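Local structure of endolysin (Enterobacteria phage lambda, 1AM7) at residues N5-F11 with I108-I113; Q26-N30 with G39-Y45; S46-R50 with S61-G65; R114-D118 with F135-D140. The protein cleaves the glycosidic bonds between MurNAc and GlcNAc in host peptidoglycan, leaving a 1,6-anhydro bond on MurNAc, and so helps lyse the host cell and release phage. All blocks are in the same frame, centred on the assembly; numbering follows the deposited sequence.

Overall arrangement
Contacts 1 and 4 both belong to the helical part of the lysozyme, on the far side of the chain's centre from contacts 2 and 3; centres across that divide lie about 26 to 28 Å apart. Contact 1 joins helix 6-15 to helix 105-110, and contact 4 joins the next helix, 113-120, to helix 135-148. They meet where Phe11 and Ile108 pack on Ala116, and both add salt bridges beside partly buried apolar packing. Contacts 2 and 3 link irregular segments and touch through Phe42, which packs on Pro49 and Gly65. Contact 2 is superficial, bonded through an amide and a water; contact 3 is buried and built on a histidine.

Contact 1: residues N5-F11 with I108-I113; sequences NNQRKAF and IDRGDI
Residues 6-11 form the first turns of helix 6-15, while 108-110 end helix 105-110, so the lysozyme's N-terminal helix packs, N-terminus to C-terminus, on its C-terminal helical region; the closest CA pair is Gln7 and Asp109, 5.6 Å apart. Asn5 is the N-cap, its OD1 accepting from Arg8 N at 2.9 Å. A Schellman motif closes the other helix at Gly111, whose positive phi (95°) calls for glycine. Asp109 binds both ends of the first helical turn: Asn5 ND2 donates to Asp109 OD1 (3.1 Å), and the extended Arg8 side chain forms a two-pronged salt bridge, Arg8 NE to Asp109 OD1 at 3.0 Å and Arg8 NH2 to Asp109 OD2 at 2.7 Å. Gln7, m at chi1 and chi2, donates from NE2 to Ile108 O at 3.1 Å, while its OE1 accepts from Thr152 N. Deeper in, Phe11 (chi1 t) presents a ring face to Ile108: CD1 stands 3.6 Å from the ring centroid, 13° off the normal, a CH-pi contact.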
loop_
_atom_site.group_PDB
_atom_site.type_symbol
_atom_site.label_atom_id
_atom_site.label_comp_id
_atom_site.label_asym_id
_atom_site.label_seq_id
_atom_site.Cartn_x
_atom_site.Cartn_y
_atom_site.Cartn_z
ATOM N N ASN A 5 -3.447 34.928 8.860
ATOM C CA ASN A 5 -2.436 35.889 8.461
ATOM C C ASN A 5 -2.519 35.902 6.960
ATOM O O ASN A 5 -3.297 35.135 6.385
ATOM C CB ASN A 5 -1.025 35.579 9.002
ATOM C CG ASN A 5 -0.435 34.278 8.479
ATOM O OD1 ASN A 5 -0.617 33.890 7.313
ATOM N ND2 ASN A 5 0.325 33.615 9.340
ATOM N N ASN A 6 -1.737 36.744 6.307
ATOM C CA ASN A 6 -1.824 36.828 4.861
ATOM C C ASN A 6 -1.526 35.550 4.060
ATOM O O ASN A 6 -2.175 35.276 3.037
ATOM C CB ASN A 6 -1.008 38.003 4.351
ATOM C CG ASN A 6 -1.598 38.581 3.093
ATOM O OD1 ASN A 6 -2.780 38.937 3.063
ATOM N ND2 ASN A 6 -0.800 38.641 2.036
ATOM N N GLN A 7 -0.577 34.755 4.541
ATOM C CA GLN A 7 -0.206 33.522 3.860
ATOM C C GLN A 7 -1.340 32.522 3.954
ATOM O O GLN A 7 -1.716 31.909 2.961
ATOM C CB GLN A 7 1.072 32.956 4.473
ATOM C CG GLN A 7 2.329 33.758 4.120
ATOM C CD GLN A 7 2.694 33.654 2.661
ATOM O OE1 GLN A 7 2.356 34.521 1.872
ATOM N NE2 GLN A 7 3.381 32.585 2.294
ATOM N N ARG A 8 -1.912 32.414 5.152
ATOM C CA ARG A 8 -3.018 31.510 5.418
ATOM C C ARG A 8 -4.277 31.913 4.670
ATOM O O ARG A 8 -4.986 31.052 4.137
ATOM C CB ARG A 8 -3.271 31.438 6.917
ATOM C CG ARG A 8 -2.060 30.863 7.626
ATOM C CD ARG A 8 -2.207 30.898 9.105
ATOM N NE ARG A 8 -0.923 30.649 9.740
ATOM C CZ ARG A 8 -0.768 30.469 11.044
ATOM N NH1 ARG A 8 -1.817 30.515 11.843
ATOM N NH2 ARG A 8 0.430 30.210 11.544
ATOM N N LYS A 9 -4.544 33.217 4.601
ATOM C CA LYS A 9 -5.720 33.713 3.891
ATOM C C LYS A 9 -5.575 33.357 2.423
ATOM O O LYS A 9 -6.507 32.850 1.805
ATOM C CB LYS A 9 -5.850 35.227 4.006
ATOM C CG LYS A 9 -7.151 35.727 3.415
ATOM C CD LYS A 9 -7.085 37.204 3.049
ATOM C CE LYS A 9 -8.454 37.749 2.591
ATOM N NZ LYS A 9 -8.942 37.263 1.259
ATOM N N ALA A 10 -4.399 33.613 1.864
ATOM C CA ALA A 10 -4.134 33.288 0.466
ATOM C C ALA A 10 -4.314 31.771 0.206
ATOM O O ALA A 10 -4.797 31.365 -0.859
ATOM C CB ALA A 10 -2.726 33.757 0.068
ATOM N N PHE A 11 -3.954 30.933 1.177
ATOM C CA PHE A 11 -4.123 29.499 1.011
ATOM C C PHE A 11 -5.609 29.149 0.999
ATOM O O PHE A 11 -6.038 28.322 0.197
ATOM C CB PHE A 11 -3.423 28.731 2.128
ATOM C CG PHE A 11 -3.219 27.271 1.820
ATOM C CD1 PHE A 11 -2.136 26.859 1.049
ATOM C CD2 PHE A 11 -4.092 26.305 2.315
ATOM C CE1 PHE A 11 -1.919 25.501 0.776
ATOM C CE2 PHE A 11 -3.884 24.938 2.048
ATOM C CZ PHE A 11 -2.792 24.541 1.275
ATOM N N ILE A 108 2.947 26.734 4.966
ATOM C CA ILE A 108 2.203 27.841 4.372
ATOM C C ILE A 108 2.843 29.181 4.773
ATOM O O ILE A 108 3.139 30.017 3.929
ATOM C CB ILE A 108 0.722 27.813 4.808
ATOM C CG1 ILE A 108 0.024 26.593 4.188
ATOM C CG2 ILE A 108 0.025 29.102 4.390
ATOM C CD1 ILE A 108 -1.355 26.337 4.745
ATOM N N ASP A 109 3.101 29.359 6.057
ATOM C CA ASP A 109 3.709 30.578 6.538
ATOM C C ASP A 109 5.033 30.874 5.859
ATOM O O ASP A 109 5.304 32.032 5.516
ATOM C CB ASP A 109 3.943 30.503 8.044
ATOM C CG ASP A 109 2.667 30.612 8.850
ATOM O OD1 ASP A 109 1.633 31.053 8.310
ATOM O OD2 ASP A 109 2.713 30.268 10.047
ATOM N N ARG A 110 5.867 29.851 5.671
ATOM C CA ARG A 110 7.170 30.072 5.043
ATOM C C ARG A 110 7.166 30.135 3.509
ATOM O O ARG A 110 8.175 30.481 2.901
ATOM C CB ARG A 110 8.219 29.070 5.554
ATOM C CG ARG A 110 8.178 27.708 4.924
ATOM C CD ARG A 110 9.322 26.831 5.427
ATOM N NE ARG A 110 8.972 26.044 6.610
ATOM C CZ ARG A 110 8.706 24.734 6.604
ATOM N NH1 ARG A 110 8.737 24.030 5.473
ATOM N NH2 ARG A 110 8.438 24.114 7.747
ATOM N N GLY A 111 6.037 29.812 2.881
ATOM C CA GLY A 111 5.971 29.857 1.428
ATOM C C GLY A 111 6.228 28.550 0.688
ATOM O O GLY A 111 6.331 28.553 -0.536
ATOM N N ASP A 112 6.306 27.429 1.402
ATOM C CA ASP A 112 6.518 26.130 0.766
ATOM C C ASP A 112 5.146 25.576 0.422
ATOM O O ASP A 112 4.685 24.587 1.003
ATOM C CB ASP A 112 7.261 25.177 1.711
ATOM C CG ASP A 112 8.748 25.484 1.802
ATOM O OD1 ASP A 112 9.318 25.989 0.811
ATOM O OD2 ASP A 112 9.354 25.217 2.863
ATOM N N ILE A 113 4.500 26.216 -0.542
ATOM C CA ILE A 113 3.148 25.845 -0.945
ATOM C C ILE A 113 2.982 24.464 -1.569
ATOM O O ILE A 113 1.998 23.771 -1.286
ATOM C CB ILE A 113 2.529 26.953 -1.833
ATOM C CG1 ILE A 113 2.683 28.297 -1.115
ATOM C CG2 ILE A 113 1.046 26.695 -2.092
ATOM C CD1 ILE A 113 2.250 28.267 0.337
#

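Contact 2: residues Q26-N30 with G39-Y45; sequences QKTRN and GELFTDY
Neither segment is regular secondary structure; residues 26-30 and 39-45 run side by side with end-to-end directions 13° apart. Gln26 faces Gly39 and Thr28 faces Leu41, each pair 7.0 Å between CA atoms. The direct hydrogen bond across the pair comes from a side chain: Gln26 (chi1 t, chi2 p) donates from NE2 to Gly39 O at 3.1 Å, and the same NE2 reaches Lys27 O at 2.9 Å. A water adds an indirect link, accepting from Arg29 NH1 at 2.8 Å and donating to Phe42 O at 2.9 Å. Farther along, Asn30 OD1 and Tyr45 OH lie 3.1 Å apart. Van der Waals contact centres on Leu41 (chi1 m, chi2 t), whose CD2 lies 3.3 Å from Lys27 O and 4.1 Å from Thr28 CA. Its CD1 sits over one face of the Arg29 guanidinium, 4.0 Å from Arg29 NH1, and Thr43 CG2 is 3.4 Å from that nitrogen. Thr28 OG1, which also bonds Asp34, accepts from Asn30 N at 3.1 Å, making an ST turn in the long irregular region between helix 6-15 and strand 53-56, on the surface, with the Gln26 side chain about 9 Å from that of catalytic Glu19.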
loop_
_atom_site.group_PDB
_atom_site.type_symbol
_atom_site.label_atom_id
_atom_site.label_comp_id
_atom_site.label_asym_id
_atom_site.label_seq_id
_atom_site.Cartn_x
_atom_site.Cartn_y
_atom_site.Cartn_z
ATOM N N GLN A 26 -18.956 29.408 -10.541
ATOM C CA GLN A 26 -19.985 28.833 -9.687
ATOM C C GLN A 26 -20.768 29.993 -9.051
ATOM O O GLN A 26 -20.195 30.967 -8.567
ATOM C CB GLN A 26 -19.334 27.948 -8.604
ATOM C CG GLN A 26 -20.208 27.640 -7.391
ATOM C CD GLN A 26 -21.412 26.783 -7.715
ATOM O OE1 GLN A 26 -21.319 25.823 -8.497
ATOM N NE2 GLN A 26 -22.566 27.122 -7.109
ATOM N N LYS A 27 -22.085 29.913 -9.111
ATOM C CA LYS A 27 -22.939 30.941 -8.536
ATOM C C LYS A 27 -22.784 30.970 -6.999
ATOM O O LYS A 27 -22.634 29.925 -6.351
ATOM C CB LYS A 27 -24.395 30.659 -8.942
ATOM C CG LYS A 27 -25.449 31.555 -8.307
ATOM C CD LYS A 27 -26.878 30.981 -8.486
ATOM C CE LYS A 27 -27.961 31.958 -7.981
ATOM N NZ LYS A 27 -29.360 31.452 -8.171
ATOM N N THR A 28 -22.785 32.172 -6.428
ATOM C CA THR A 28 -22.676 32.340 -4.984
ATOM C C THR A 28 -23.055 33.766 -4.586
ATOM O O THR A 28 -22.889 34.684 -5.379
ATOM C CB THR A 28 -21.241 32.048 -4.486
ATOM O OG1 THR A 28 -21.195 32.211 -3.060
ATOM C CG2 THR A 28 -20.236 32.981 -5.142
ATOM N N ARG A 29 -23.598 33.941 -3.382
ATOM C CA ARG A 29 -23.956 35.278 -2.896
ATOM C C ARG A 29 -22.964 35.674 -1.836
ATOM O O ARG A 29 -23.039 36.775 -1.298
ATOM C CB ARG A 29 -25.332 35.300 -2.225
ATOM C CG ARG A 29 -26.464 34.906 -3.098
ATOM C CD ARG A 29 -27.745 34.907 -2.309
ATOM N NE ARG A 29 -28.842 34.383 -3.118
ATOM C CZ ARG A 29 -29.426 33.205 -2.921
ATOM N NH1 ARG A 29 -29.032 32.417 -1.925
ATOM N NH2 ARG A 29 -30.372 32.794 -3.760
ATOM N N ASN A 30 -22.008 34.799 -1.552
ATOM C CA ASN A 30 -21.069 35.075 -0.483
ATOM C C ASN A 30 -19.729 34.354 -0.590
ATOM O O ASN A 30 -19.363 33.564 0.280
ATOM C CB ASN A 30 -21.754 34.724 0.839
ATOM C CG ASN A 30 -20.953 35.147 2.069
ATOM O OD1 ASN A 30 -21.239 34.680 3.167
ATOM N ND2 ASN A 30 -19.961 36.019 1.898
ATOM N N GLY A 39 -23.631 22.370 -6.428
ATOM C CA GLY A 39 -23.890 23.702 -6.940
ATOM C C GLY A 39 -25.067 24.489 -6.397
ATOM O O GLY A 39 -25.281 25.635 -6.806
ATOM N N GLU A 40 -25.849 23.881 -5.511
ATOM C CA GLU A 40 -27.014 24.532 -4.901
ATOM C C GLU A 40 -26.516 25.485 -3.776
ATOM O O GLU A 40 -25.428 25.295 -3.230
ATOM C CB GLU A 40 -27.918 23.419 -4.338
ATOM C CG GLU A 40 -29.220 23.854 -3.674
ATOM C CD GLU A 40 -30.021 22.684 -3.059
ATOM O OE1 GLU A 40 -29.420 21.677 -2.599
ATOM O OE2 GLU A 40 -31.267 22.788 -3.027
ATOM N N LEU A 41 -27.298 26.498 -3.423
ATOM C CA LEU A 41 -26.889 27.434 -2.383
ATOM C C LEU A 41 -27.795 27.342 -1.178
ATOM O O LEU A 41 -28.946 26.951 -1.313
ATOM C CB LEU A 41 -26.948 28.871 -2.900
ATOM C CG LEU A 41 -26.199 29.225 -4.189
ATOM C CD1 LEU A 41 -26.442 30.692 -4.502
ATOM C CD2 LEU A 41 -24.727 28.931 -4.066
ATOM N N PHE A 42 -27.273 27.675 0.001
ATOM C CA PHE A 42 -28.085 27.675 1.216
ATOM C C PHE A 42 -28.046 29.097 1.759
ATOM O O PHE A 42 -27.242 29.909 1.307
ATOM C CB PHE A 42 -27.627 26.614 2.247
ATOM C CG PHE A 42 -26.227 26.825 2.809
ATOM C CD1 PHE A 42 -26.025 27.599 3.956
ATOM C CD2 PHE A 42 -25.125 26.199 2.226
ATOM C CE1 PHE A 42 -24.752 27.743 4.506
ATOM C CE2 PHE A 42 -23.852 26.337 2.773
ATOM C CZ PHE A 42 -23.662 27.107 3.909
ATOM N N THR A 43 -28.953 29.438 2.667
ATOM C CA THR A 43 -28.973 30.792 3.213
ATOM C C THR A 43 -28.929 30.839 4.724
ATOM O O THR A 43 -28.676 31.890 5.310
ATOM C CB THR A 43 -30.218 31.547 2.772
ATOM O OG1 THR A 43 -31.362 30.730 3.043
ATOM C CG2 THR A 43 -30.147 31.883 1.272
ATOM N N ASP A 44 -29.210 29.714 5.362
ATOM C CA ASP A 44 -29.194 29.652 6.815
ATOM C C ASP A 44 -27.809 29.201 7.258
ATOM O O ASP A 44 -27.365 28.113 6.898
ATOM C CB ASP A 44 -30.283 28.692 7.302
ATOM C CG ASP A 44 -30.327 28.571 8.802
ATOM O OD1 ASP A 44 -29.894 29.507 9.515
ATOM O OD2 ASP A 44 -30.798 27.520 9.269
ATOM N N TYR A 45 -27.116 30.057 8.002
ATOM C CA TYR A 45 -25.761 29.760 8.456
ATOM C C TYR A 45 -25.655 29.214 9.866
ATOM O O TYR A 45 -24.552 29.108 10.401
ATOM C CB TYR A 45 -24.890 31.005 8.337
ATOM C CG TYR A 45 -24.577 31.404 6.909
ATOM C CD1 TYR A 45 -23.491 30.851 6.230
ATOM C CD2 TYR A 45 -25.349 32.351 6.240
ATOM C CE1 TYR A 45 -23.181 31.237 4.928
ATOM C CE2 TYR A 45 -25.046 32.739 4.933
ATOM C CZ TYR A 45 -23.960 32.186 4.290
ATOM O OH TYR A 45 -23.621 32.626 3.025
HETATM O O HOH W 1 -26.697 32.150 -0.375
#

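Contact 3: residues S46-R50 with S61-G65; sequences SDHPR and STGAG
The two segments flank the small antiparallel hairpin of strands 53-56 and 59-61: residues 46-50 lead toward it, and 61-65 leave it. Both are irregular beyond Ser61, and their closest CA pair is His48 and Ala64, 6.9 Å apart. His48 and Ala64 form the centre of the contact. With chi1 t and chi2 at -76°, the His48 ring extends to the opposite segment and offers a face to Ala64: Ala64 CB stands 3.9 Å from the ring centroid, 26° off the normal, a CH-pi contact. Pro49, in the C-gamma endo pucker, adds CG at 3.5 Å from Ala64 CB, so the methyl is met by both rings. Within 46-50, Arg50 N donates to His48 ND1 at 2.9 Å, with Arg50 in a left-handed conformation (58/38); separately, Asp47, chi1 t, pairs with the Arg50 guanidinium, Asp47 OD2 to Arg50 NE at 3.1 Å, and Asp75 is a second acid partner of Arg50. Opposite, Ser61 OG accepts from Gly63 N at 3.1 Å, an ST turn at the end of the strand, while Thr62, chi1 p, accepts at OG1 from Ser71 N. Since ND1 accepts from a backbone amide and NE2 bonds the carbonyl oxygen of Leu69, the imidazole must carry a proton on NE2, and its polar edge is satisfied while a face remains available for apolar packing.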
loop_
_atom_site.group_PDB
_atom_site.type_symbol
_atom_site.label_atom_id
_atom_site.label_comp_id
_atom_site.label_asym_id
_atom_site.label_seq_id
_atom_site.Cartn_x
_atom_site.Cartn_y
_atom_site.Cartn_z
ATOM N N SER A 46 -26.780 28.873 10.486
ATOM C CA SER A 46 -26.732 28.359 11.851
ATOM C C SER A 46 -26.200 26.928 11.944
ATOM O O SER A 46 -25.760 26.489 13.010
ATOM C CB SER A 46 -28.107 28.474 12.519
ATOM O OG SER A 46 -29.111 27.861 11.729
ATOM N N ASP A 47 -26.221 26.207 10.825
ATOM C CA ASP A 47 -25.713 24.845 10.810
ATOM C C ASP A 47 -25.393 24.398 9.383
ATOM O O ASP A 47 -25.753 25.062 8.411
ATOM C CB ASP A 47 -26.742 23.891 11.447
ATOM C CG ASP A 47 -26.133 22.548 11.875
ATOM O OD1 ASP A 47 -24.890 22.420 12.023
ATOM O OD2 ASP A 47 -26.916 21.607 12.078
ATOM N N HIS A 48 -24.627 23.316 9.285
ATOM C CA HIS A 48 -24.265 22.704 8.012
ATOM C C HIS A 48 -25.616 22.335 7.403
ATOM O O HIS A 48 -26.485 21.833 8.102
ATOM C CB HIS A 48 -23.451 21.445 8.324
ATOM C CG HIS A 48 -22.868 20.768 7.126
ATOM N ND1 HIS A 48 -23.620 20.007 6.263
ATOM C CD2 HIS A 48 -21.592 20.690 6.683
ATOM C CE1 HIS A 48 -22.836 19.490 5.334
ATOM N NE2 HIS A 48 -21.600 19.889 5.570
ATOM N N PRO A 49 -25.816 22.568 6.098
ATOM C CA PRO A 49 -27.116 22.227 5.489
ATOM C C PRO A 49 -27.490 20.733 5.567
ATOM O O PRO A 49 -28.654 20.363 5.480
ATOM C CB PRO A 49 -26.968 22.726 4.044
ATOM C CG PRO A 49 -25.509 22.653 3.804
ATOM C CD PRO A 49 -24.894 23.136 5.098
ATOM N N ARG A 50 -26.477 19.884 5.681
ATOM C CA ARG A 50 -26.665 18.440 5.800
ATOM C C ARG A 50 -27.434 17.748 4.670
ATOM O O ARG A 50 -28.193 16.816 4.913
ATOM C CB ARG A 50 -27.301 18.108 7.153
ATOM C CG ARG A 50 -26.411 18.464 8.328
ATOM C CD ARG A 50 -27.087 18.206 9.642
ATOM N NE ARG A 50 -26.428 18.910 10.734
ATOM C CZ ARG A 50 -25.358 18.471 11.388
ATOM N NH1 ARG A 50 -24.800 17.309 11.076
ATOM N NH2 ARG A 50 -24.817 19.219 12.340
ATOM N N SER A 61 -22.121 12.776 -1.425
ATOM C CA SER A 61 -21.297 13.640 -0.591
ATOM C C SER A 61 -22.160 14.650 0.147
ATOM O O SER A 61 -23.251 14.983 -0.293
ATOM C CB SER A 61 -20.284 14.374 -1.469
ATOM O OG SER A 61 -19.672 15.434 -0.769
ATOM N N THR A 62 -21.673 15.123 1.287
ATOM C CA THR A 62 -22.400 16.110 2.069
ATOM C C THR A 62 -21.591 17.408 2.161
ATOM O O THR A 62 -21.903 18.270 2.985
ATOM C CB THR A 62 -22.696 15.613 3.487
ATOM O OG1 THR A 62 -21.479 15.173 4.109
ATOM C CG2 THR A 62 -23.716 14.503 3.455
ATOM N N GLY A 63 -20.568 17.543 1.319
ATOM C CA GLY A 63 -19.743 18.739 1.334
ATOM C C GLY A 63 -20.551 20.017 1.217
ATOM O O GLY A 63 -21.481 20.092 0.404
ATOM N N ALA A 64 -20.243 21.002 2.055
ATOM C CA ALA A 64 -20.941 22.291 2.027
ATOM C C ALA A 64 -19.999 23.373 2.510
ATOM O O ALA A 64 -19.024 23.102 3.218
ATOM C CB ALA A 64 -22.189 22.258 2.903
ATOM N N GLY A 65 -20.292 24.603 2.144
ATOM C CA GLY A 65 -19.439 25.701 2.552
ATOM C C GLY A 65 -18.298 25.947 1.577
ATOM O O GLY A 65 -18.071 25.173 0.645
#

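Contact 4: residues R114-D118 with F135-D140; sequences RQAID and FEHKAD
Arg114 carries the polar part of the contact, a salt-bridge network with two acids one helical turn apart. Its NH1 lies 2.9 Å from Glu136 OE1 and 3.1 Å from Asp140 OD1; the second pair is also a nearly straight hydrogen bond, with an angle of 172° at the proton. To reach both, Arg114 runs with chi1 at -143°, between wells, then chi2 t and chi3 m. The acids both take chi1 m; the CA-to-CB bond of Asp140 points away from 114-118, yet its carboxylate still meets the guanidinium. The side chain of Arg114 enters as a knob a hole formed by Phe135, Glu136, Ala139 and Asp140, with NH1 3.7 Å from Ala139 CB. The scaffold is a steep helix-helix crossing in the helical part of the lysozyme: the short axes of 114-118 and 135-140 pass 10.7 Å apart at 108°. Arg114 and Ala139 approach to 6.3 Å between CA atoms, whereas Asp118 and Phe135 are 8.6 Å apart. Phe135, chi1 t, fills this wider end. Its CE2 is 3.6 Å from Arg114 CG, its CZ is 3.5 Å from Arg114 O, which lies at the ring edge, and its CE1 is 4.3 Å from Ile117 CG2. Pro128 packs on both Ile117 and Phe135, and Ile117 also touches Met14 of helix 6-15. At the outer end Asp118 CB lies 4.1 Å from Phe135 CZ, while Asp118 OD1 accepts from Ala130 N.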
loop_
_atom_site.group_PDB
_atom_site.type_symbol
_atom_site.label_atom_id
_atom_site.label_comp_id
_atom_site.label_asym_id
_atom_site.label_seq_id
_atom_site.Cartn_x
_atom_site.Cartn_y
_atom_site.Cartn_z
ATOM N N ARG A 114 3.945 24.045 -2.385
ATOM C CA ARG A 114 3.895 22.727 -3.018
ATOM C C ARG A 114 3.783 21.634 -1.932
ATOM O O ARG A 114 2.972 20.715 -2.037
ATOM C CB ARG A 114 5.160 22.531 -3.850
ATOM C CG ARG A 114 4.947 21.797 -5.127
ATOM C CD ARG A 114 6.198 21.842 -5.998
ATOM N NE ARG A 114 6.476 23.194 -6.471
ATOM C CZ ARG A 114 5.967 23.732 -7.582
ATOM N NH1 ARG A 114 5.147 23.033 -8.366
ATOM N NH2 ARG A 114 6.243 25.001 -7.884
ATOM N N GLN A 115 4.549 21.785 -0.851
ATOM C CA GLN A 115 4.538 20.828 0.267
ATOM C C GLN A 115 3.209 20.886 0.995
ATOM O O GLN A 115 2.657 19.851 1.362
ATOM C CB GLN A 115 5.638 21.130 1.307
ATOM C CG GLN A 115 7.075 20.747 0.948
ATOM C CD GLN A 115 7.683 21.590 -0.192
ATOM O OE1 GLN A 115 8.450 21.076 -1.014
ATOM N NE2 GLN A 115 7.343 22.882 -0.242
ATOM N N ALA A 116 2.744 22.102 1.278
ATOM C CA ALA A 116 1.479 22.296 1.974
ATOM C C ALA A 116 0.337 21.633 1.193
ATOM O O ALA A 116 -0.501 20.949 1.765
ATOM C CB ALA A 116 1.207 23.792 2.161
ATOM N N ILE A 117 0.345 21.785 -0.125
ATOM C CA ILE A 117 -0.686 21.206 -0.979
ATOM C C ILE A 117 -0.677 19.691 -0.844
ATOM O O ILE A 117 -1.718 19.065 -0.648
ATOM C CB ILE A 117 -0.459 21.611 -2.441
ATOM C CG1 ILE A 117 -0.812 23.089 -2.623
ATOM C CG2 ILE A 117 -1.265 20.733 -3.370
ATOM C CD1 ILE A 117 -0.410 23.627 -3.974
ATOM N N ASP A 118 0.515 19.107 -0.911
ATOM C CA ASP A 118 0.659 17.665 -0.782
ATOM C C ASP A 118 0.162 17.174 0.581
ATOM O O ASP A 118 -0.527 16.162 0.669
ATOM C CB ASP A 118 2.112 17.236 -0.991
ATOM C CG ASP A 118 2.316 15.754 -0.720
ATOM O OD1 ASP A 118 1.740 14.925 -1.447
ATOM O OD2 ASP A 118 3.022 15.411 0.248
ATOM N N PHE A 135 1.229 15.589 -10.439
ATOM C CA PHE A 135 1.394 16.531 -9.323
ATOM C C PHE A 135 1.935 17.909 -9.711
ATOM O O PHE A 135 1.270 18.924 -9.501
ATOM C CB PHE A 135 2.261 15.933 -8.192
ATOM C CG PHE A 135 2.418 16.850 -6.983
ATOM C CD1 PHE A 135 1.376 17.010 -6.065
ATOM C CD2 PHE A 135 3.584 17.579 -6.793
ATOM C CE1 PHE A 135 1.483 17.885 -4.978
ATOM C CE2 PHE A 135 3.708 18.462 -5.707
ATOM C CZ PHE A 135 2.653 18.614 -4.801
ATOM N N GLU A 136 3.134 17.934 -10.281
ATOM C CA GLU A 136 3.772 19.188 -10.664
ATOM C C GLU A 136 2.933 20.120 -11.534
ATOM O O GLU A 136 2.886 21.313 -11.281
ATOM C CB GLU A 136 5.159 18.939 -11.276
ATOM C CG GLU A 136 6.206 18.369 -10.295
ATOM C CD GLU A 136 6.541 19.298 -9.118
ATOM O OE1 GLU A 136 6.215 20.507 -9.168
ATOM O OE2 GLU A 136 7.144 18.807 -8.134
ATOM N N HIS A 137 2.227 19.584 -12.523
ATOM C CA HIS A 137 1.410 20.453 -13.355
ATOM C C HIS A 137 0.205 21.055 -12.609
ATOM O O HIS A 137 -0.105 22.230 -12.801
ATOM C CB HIS A 137 0.954 19.773 -14.657
ATOM C CG HIS A 137 0.120 20.667 -15.531
ATOM N ND1 HIS A 137 0.624 21.803 -16.132
ATOM C CD2 HIS A 137 -1.200 20.641 -15.835
ATOM C CE1 HIS A 137 -0.348 22.439 -16.765
ATOM N NE2 HIS A 137 -1.467 21.754 -16.600
ATOM N N LYS A 138 -0.497 20.260 -11.804
ATOM C CA LYS A 138 -1.651 20.777 -11.067
ATOM C C LYS A 138 -1.182 21.770 -10.002
ATOM O O LYS A 138 -1.807 22.809 -9.794
ATOM C CB LYS A 138 -2.459 19.652 -10.409
ATOM C CG LYS A 138 -2.971 18.584 -11.371
ATOM C CD LYS A 138 -3.270 17.261 -10.628
ATOM C CE LYS A 138 -3.287 16.041 -11.576
ATOM N NZ LYS A 138 -3.139 14.717 -10.873
ATOM N N ALA A 139 -0.073 21.470 -9.339
ATOM C CA ALA A 139 0.452 22.362 -8.312
ATOM C C ALA A 139 0.751 23.740 -8.904
ATOM O O ALA A 139 0.489 24.758 -8.269
ATOM C CB ALA A 139 1.691 21.762 -7.667
ATOM N N ASP A 140 1.234 23.776 -10.145
ATOM C CA ASP A 140 1.539 25.035 -10.816
ATOM C C ASP A 140 0.345 25.965 -10.975
ATOM O O ASP A 140 0.475 27.182 -10.773
ATOM C CB ASP A 140 2.186 24.790 -12.173
ATOM C CG ASP A 140 3.677 24.510 -12.061
ATOM O OD1 ASP A 140 4.207 24.495 -10.914
ATOM O OD2 ASP A 140 4.314 24.302 -13.120
#